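Local atomic coordinates of nuclease-like protein (Chaetomium thermophilum, PDB entry 6GRD), a protein that probably cuts branched DNA as a metal-dependent structure-selective endonuclease, acting on Holliday junctions and 5'-flaps as other GEN1/Yen1-type members of the XPG family do. Residues Gly198-Asp203 / Arg275-Pro280; Leu380-Ile385 / Asp439-Pro444. All coordinates share one frame; numbering follows the deposited sequence.

Contact 1 (Gly198-Asp203 / Arg275-Pro280)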
loop_
_atom_site.group_PDB
_atom_site.type_symbol
_atom_site.label_atom_id
_atom_site.label_comp_id
_atom_site.label_asym_id
_atom_site.label_seq_id
_atom_site.Cartn_x
_atom_site.Cartn_y
_atom_site.Cartn_z
ATOM N N GLY A 198 -15.257 -0.168 -17.164
ATOM C CA GLY A 198 -14.509 -0.565 -15.995
ATOM C C GLY A 198 -13.950 -1.964 -16.175
ATOM O O GLY A 198 -13.586 -2.383 -17.288
ATOM N N ASP A 199 -13.896 -2.698 -15.061
ATOM C CA ASP A 199 -13.445 -4.086 -15.123
ATOM C C ASP A 199 -14.561 -5.038 -15.553
ATOM O O ASP A 199 -14.337 -5.893 -16.422
ATOM C CB ASP A 199 -12.842 -4.516 -13.780
ATOM C CG ASP A 199 -11.426 -3.965 -13.568
ATOM O OD1 ASP A 199 -10.739 -4.414 -12.618
ATOM O OD2 ASP A 199 -10.994 -3.092 -14.359
ATOM N N TYR A 200 -15.766 -4.889 -14.982
ATOM C CA TYR A 200 -16.877 -5.811 -15.222
ATOM C C TYR A 200 -17.652 -5.484 -16.484
ATOM O O TYR A 200 -18.185 -6.396 -17.129
ATOM C CB TYR A 200 -17.845 -5.802 -14.037
ATOM C CG TYR A 200 -17.212 -5.441 -12.770
ATOM C CD1 TYR A 200 -16.241 -6.192 -12.247
ATOM C CD2 TYR A 200 -17.574 -4.341 -12.096
ATOM C CE1 TYR A 200 -15.657 -5.867 -11.110
ATOM C CE2 TYR A 200 -16.991 -4.010 -10.936
ATOM C CZ TYR A 200 -16.037 -4.784 -10.450
ATOM O OH TYR A 200 -15.447 -4.475 -9.306
ATOM N N LEU A 201 -17.670 -4.212 -16.862
ATOM C CA LEU A 201 -18.332 -3.773 -18.081
ATOM C C LEU A 201 -17.314 -2.937 -18.843
ATOM O O LEU A 201 -17.446 -1.716 -18.924
ATOM C CB LEU A 201 -19.571 -2.941 -17.756
ATOM C CG LEU A 201 -20.922 -3.615 -18.006
ATOM C CD1 LEU A 201 -21.962 -2.591 -18.435
ATOM C CD2 LEU A 201 -20.790 -4.717 -19.044
ATOM N N PRO A 202 -16.288 -3.595 -19.410
ATOM C CA PRO A 202 -15.231 -2.846 -20.115
ATOM C C PRO A 202 -15.750 -1.966 -21.231
ATOM O O PRO A 202 -15.047 -1.034 -21.640
ATOM C CB PRO A 202 -14.315 -3.955 -20.660
ATOM C CG PRO A 202 -14.578 -5.133 -19.786
ATOM C CD PRO A 202 -16.037 -5.049 -19.447
ATOM N N ASP A 203 -16.956 -2.230 -21.735
ATOM C CA ASP A 203 -17.539 -1.389 -22.778
ATOM C C ASP A 203 -18.207 -0.155 -22.175
ATOM O O ASP A 203 -17.691 0.961 -22.281
ATOM C CB ASP A 203 -18.532 -2.203 -23.617
ATOM C CG ASP A 203 -17.847 -3.230 -24.519
ATOM O OD1 ASP A 203 -16.618 -3.105 -24.750
ATOM O OD2 ASP A 203 -18.544 -4.149 -25.015
ATOM N N ARG A 275 -24.425 -1.605 -8.320
ATOM C CA ARG A 275 -24.358 -2.067 -6.934
ATOM C C ARG A 275 -23.000 -2.695 -6.614
ATOM O O ARG A 275 -22.492 -2.533 -5.500
ATOM C CB ARG A 275 -25.501 -3.043 -6.643
ATOM N N TYR A 276 -22.381 -3.376 -7.586
ATOM C CA TYR A 276 -21.044 -3.933 -7.397
ATOM C C TYR A 276 -20.044 -2.873 -6.919
ATOM O O TYR A 276 -19.071 -3.197 -6.231
ATOM C CB TYR A 276 -20.585 -4.578 -8.707
ATOM C CG TYR A 276 -19.790 -5.865 -8.602
ATOM C CD1 TYR A 276 -20.339 -7.073 -9.046
ATOM C CD2 TYR A 276 -18.474 -5.875 -8.124
ATOM C CE1 TYR A 276 -19.617 -8.273 -8.983
ATOM C CE2 TYR A 276 -17.743 -7.073 -8.053
ATOM C CZ TYR A 276 -18.321 -8.273 -8.485
ATOM O OH TYR A 276 -17.624 -9.470 -8.431
ATOM N N TYR A 277 -20.270 -1.600 -7.253
ATOM C CA TYR A 277 -19.449 -0.548 -6.652
ATOM C C TYR A 277 -20.038 0.016 -5.363
ATOM O O TYR A 277 -19.304 0.214 -4.384
ATOM C CB TYR A 277 -19.255 0.621 -7.613
ATOM C CG TYR A 277 -18.511 0.272 -8.855
ATOM C CD1 TYR A 277 -17.151 -0.032 -8.824
ATOM C CD2 TYR A 277 -19.159 0.265 -10.071
ATOM C CE1 TYR A 277 -16.473 -0.346 -9.984
ATOM C CE2 TYR A 277 -18.498 -0.043 -11.223
ATOM C CZ TYR A 277 -17.158 -0.337 -11.185
ATOM O OH TYR A 277 -16.539 -0.641 -12.373
ATOM N N THR A 278 -21.344 0.318 -5.368
ATOM C CA THR A 278 -21.925 1.119 -4.294
ATOM C C THR A 278 -22.106 0.293 -3.028
ATOM O O THR A 278 -22.111 0.850 -1.922
ATOM C CB THR A 278 -23.270 1.726 -4.729
ATOM O OG1 THR A 278 -24.059 0.752 -5.420
ATOM C CG2 THR A 278 -23.054 2.898 -5.666
ATOM N N HIS A 279 -22.234 -1.030 -3.173
ATOM C CA HIS A 279 -22.423 -1.948 -2.048
ATOM C C HIS A 279 -21.615 -3.222 -2.287
ATOM O O HIS A 279 -22.160 -4.331 -2.298
ATOM C CB HIS A 279 -23.908 -2.264 -1.860
ATOM C CG HIS A 279 -24.745 -1.066 -1.527
ATOM N ND1 HIS A 279 -24.673 -0.415 -0.314
ATOM C CD2 HIS A 279 -25.653 -0.385 -2.267
ATOM C CE1 HIS A 279 -25.511 0.608 -0.315
ATOM N NE2 HIS A 279 -26.120 0.646 -1.487
ATOM N N PRO A 280 -20.298 -3.097 -2.452
ATOM C CA PRO A 280 -19.503 -4.265 -2.858
ATOM C C PRO A 280 -19.552 -5.371 -1.810
ATOM O O PRO A 280 -19.767 -5.129 -0.621
ATOM C CB PRO A 280 -18.086 -3.695 -2.995
ATOM C CG PRO A 280 -18.050 -2.583 -1.958
ATOM C CD PRO A 280 -19.446 -1.970 -2.026
#

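Contact 2 (Leu380-Ile385 / Asp439-Pro444)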
loop_
_atom_site.group_PDB
_atom_site.type_symbol
_atom_site.label_atom_id
_atom_site.label_comp_id
_atom_site.label_asym_id
_atom_site.label_seq_id
_atom_site.Cartn_x
_atom_site.Cartn_y
_atom_site.Cartn_z
ATOM N N LEU A 380 19.387 9.164 11.874
ATOM C CA LEU A 380 20.694 9.035 12.503
ATOM C C LEU A 380 21.396 7.764 12.043
ATOM O O LEU A 380 20.759 6.759 11.696
ATOM C CB LEU A 380 20.620 9.053 14.038
ATOM C CG LEU A 380 19.856 10.276 14.586
ATOM C CD1 LEU A 380 19.450 10.144 16.046
ATOM C CD2 LEU A 380 20.660 11.527 14.368
ATOM N N ARG A 381 22.722 7.838 12.027
ATOM C CA ARG A 381 23.557 6.733 11.589
ATOM C C ARG A 381 23.847 5.856 12.793
ATOM O O ARG A 381 24.653 6.220 13.662
ATOM C CB ARG A 381 24.836 7.247 10.936
ATOM C CG ARG A 381 25.592 6.164 10.187
ATOM C CD ARG A 381 25.079 6.073 8.750
ATOM N NE ARG A 381 26.027 5.373 7.891
ATOM C CZ ARG A 381 25.736 4.383 7.053
ATOM N NH1 ARG A 381 24.501 3.902 6.962
ATOM N NH2 ARG A 381 26.720 3.856 6.330
ATOM N N VAL A 382 23.201 4.705 12.841
ATOM C CA VAL A 382 23.311 3.810 13.986
ATOM C C VAL A 382 24.290 2.681 13.684
ATOM O O VAL A 382 24.305 2.119 12.577
ATOM C CB VAL A 382 21.932 3.260 14.386
ATOM C CG1 VAL A 382 21.071 4.388 14.893
ATOM C CG2 VAL A 382 21.274 2.586 13.214
ATOM N N SER A 383 25.110 2.350 14.679
ATOM C CA SER A 383 26.024 1.221 14.632
ATOM C C SER A 383 25.403 0.038 15.371
ATOM O O SER A 383 24.791 0.212 16.432
ATOM C CB SER A 383 27.360 1.606 15.266
ATOM O OG SER A 383 28.207 0.485 15.411
ATOM N N PHE A 384 25.550 -1.164 14.815
ATOM C CA PHE A 384 24.931 -2.331 15.435
ATOM C C PHE A 384 25.680 -3.596 15.032
ATOM O O PHE A 384 26.402 -3.625 14.029
ATOM C CB PHE A 384 23.440 -2.440 15.068
ATOM C CG PHE A 384 23.182 -2.510 13.582
ATOM C CD1 PHE A 384 23.188 -1.358 12.803
ATOM C CD2 PHE A 384 22.935 -3.732 12.959
ATOM C CE1 PHE A 384 22.960 -1.420 11.427
ATOM C CE2 PHE A 384 22.711 -3.803 11.577
ATOM C CZ PHE A 384 22.724 -2.647 10.814
ATOM N N ILE A 385 25.503 -4.654 15.827
ATOM C CA ILE A 385 26.122 -5.944 15.546
ATOM C C ILE A 385 25.068 -6.815 14.856
ATOM O O ILE A 385 24.119 -7.268 15.524
ATOM C CB ILE A 385 26.670 -6.627 16.810
ATOM C CG1 ILE A 385 28.047 -6.092 17.207
ATOM C CG2 ILE A 385 26.977 -8.084 16.501
ATOM C CD1 ILE A 385 28.173 -4.616 17.323
ATOM N N ASP A 439 27.875 -2.889 11.937
ATOM C CA ASP A 439 27.340 -2.415 10.668
ATOM C C ASP A 439 26.640 -1.087 10.930
ATOM O O ASP A 439 26.452 -0.680 12.080
ATOM C CB ASP A 439 26.390 -3.448 10.026
ATOM C CG ASP A 439 26.304 -3.306 8.496
ATOM O OD1 ASP A 439 27.046 -2.481 7.916
ATOM O OD2 ASP A 439 25.501 -4.034 7.862
ATOM N N LEU A 440 26.264 -0.408 9.847
ATOM C CA LEU A 440 25.749 0.959 9.901
ATOM C C LEU A 440 24.533 1.106 9.001
ATOM O O LEU A 440 24.619 0.879 7.788
ATOM C CB LEU A 440 26.826 1.982 9.506
ATOM C CG LEU A 440 28.174 1.799 10.155
ATOM C CD1 LEU A 440 29.200 2.728 9.521
ATOM C CD2 LEU A 440 27.997 2.090 11.636
ATOM N N ALA A 441 23.417 1.513 9.596
ATOM C CA ALA A 441 22.173 1.807 8.899
ATOM C C ALA A 441 21.728 3.230 9.212
ATOM O O ALA A 441 21.974 3.746 10.308
ATOM C CB ALA A 441 21.054 0.838 9.339
ATOM N N TRP A 442 20.933 3.796 8.331
ATOM C CA TRP A 442 20.337 5.076 8.590
ATOM C C TRP A 442 18.954 4.743 9.087
ATOM O O TRP A 442 18.222 4.063 8.423
ATOM C CB TRP A 442 20.177 5.881 7.320
ATOM C CG TRP A 442 21.385 6.575 6.852
ATOM C CD1 TRP A 442 22.099 6.277 5.765
ATOM C CD2 TRP A 442 22.005 7.706 7.438
ATOM N NE1 TRP A 442 23.140 7.123 5.631
ATOM C CE2 TRP A 442 23.106 8.018 6.654
ATOM C CE3 TRP A 442 21.742 8.479 8.556
ATOM C CZ2 TRP A 442 23.938 9.062 6.944
ATOM C CZ3 TRP A 442 22.561 9.509 8.837
ATOM C CH2 TRP A 442 23.648 9.797 8.041
ATOM N N VAL A 443 18.587 5.215 10.263
ATOM C CA VAL A 443 17.270 4.957 10.813
ATOM C C VAL A 443 16.617 6.259 11.233
ATOM O O VAL A 443 17.264 7.067 11.833
ATOM C CB VAL A 443 17.392 4.064 12.036
ATOM C CG1 VAL A 443 16.046 3.841 12.659
ATOM C CG2 VAL A 443 18.005 2.744 11.662
ATOM N N PRO A 444 15.336 6.474 10.909
ATOM C CA PRO A 444 14.641 7.695 11.283
ATOM C C PRO A 444 14.747 7.993 12.746
ATOM O O PRO A 444 14.578 7.149 13.579
ATOM C CB PRO A 444 13.209 7.376 10.953
ATOM C CG PRO A 444 13.316 6.493 9.817
ATOM C CD PRO A 444 14.445 5.590 10.161
#

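Contact 1 (Gly198-Asp203 / Arg275-Pro280)
With CG of Tyr200 anti to its own carbonyl carbon but swung well off the staggered position (chi1 -27°), the phenol reaches away from its loop and meets two tyrosines of helix 273-278. Tyr277, its CG likewise anti to the carbonyl carbon (chi1 -63°), sends its ring back toward that loop. Tyr276 CG lies over one face of the Tyr200 ring, displaced toward the rim, and Tyr276 CD2 comes 3.5 Å from Tyr200 CZ. The two rings, centroids 4.4 Å apart, are inclined at 38°, which makes the pair oblique. Tyr277 meets the same ring obliquely, its CZ 3.7 Å from Tyr200 CE2. Together the three form an aromatic cluster joining helix 273-278 to the loop of the XPG-family nuclease core that carries Asp199, a magnesium ligand; this neighbouring aspartate also packs on a phosphate of the bound DNA. Tyrosine suits the central place because its ring offers a broad apolar surface while its hydroxyl can take a polar partner: Tyr200 OH is hydrogen-bonded to Glu120. Beyond the two segments, Phe147 touches Tyr200, whereas Val190 and Ala193 pack on the buried side chain of Tyr277, whose OH lies 4.2 Å from CA of Gly198.

Contact 2 (Leu380-Ile385 / Asp439-Pro444)
Arg381 lays its guanidinium almost flat on the indole of Trp442, the planes 24° apart, across a non-hydrogen-bonded pair in the three-stranded antiparallel sheet of the Gen1 C-terminal domain. Six backbone hydrogen bonds, at Leu380-Val443, Val382-Ala441 and Phe384-Asp439, join this strand to edge strand 439-444. The arginine chain leaves its strand with CG opposite the backbone N (chi1 -167°), then bends at chi2 (88°) to cross the neighbouring strand. Its CD sits 3.6 Å from the centroid of the indole six-membered ring, while CZ makes a cation-pi contact with the five-membered ring. Leu440 CB covers a guanidinium face, 3.6 Å from Arg381 CZ, so aliphatic and aromatic surfaces hold the flat cation. Replacing Trp442 by alanine would probably leave this guanidinium without its aromatic bed and freer to turn, and Arg369 without its own cation-pi partner. On the sheet face away from Arg381 and Trp442, Val382 CG2 meets Val443 CG2 at 3.6 Å; Leu448 of helix 445-451 touches both valines, whose compact branches suit this buried layer. Phe384, packed against helix 318-340, receives Asp439 CB over one ring face. Ala441 is small enough to accept the ring closely, its CB 3.6 Å from Phe384 CE1.

In the fold
Contact 1 belongs to the nuclease end of the chain and contact 2 to its C-terminal domain; they lie on opposite sides of the chain's centre, their own centres about 48 Å apart and their nearest atoms about 35 Å apart. In sequence the two follow one another, without nesting. The metal site adjoins only the first: the side chain of Asp199 is about 4 Å from those of Glu122 and Asp143, both metal ligands. Contact 1 approaches the bound DNA to about 4 Å at the nearest atom, whereas the nearest atom of 380-385/439-444 is about 25 Å from it. Helix 318-340 lies in sequence between the two contacts and reaches contact 2 through Leu334, which touches Phe384 and Val443.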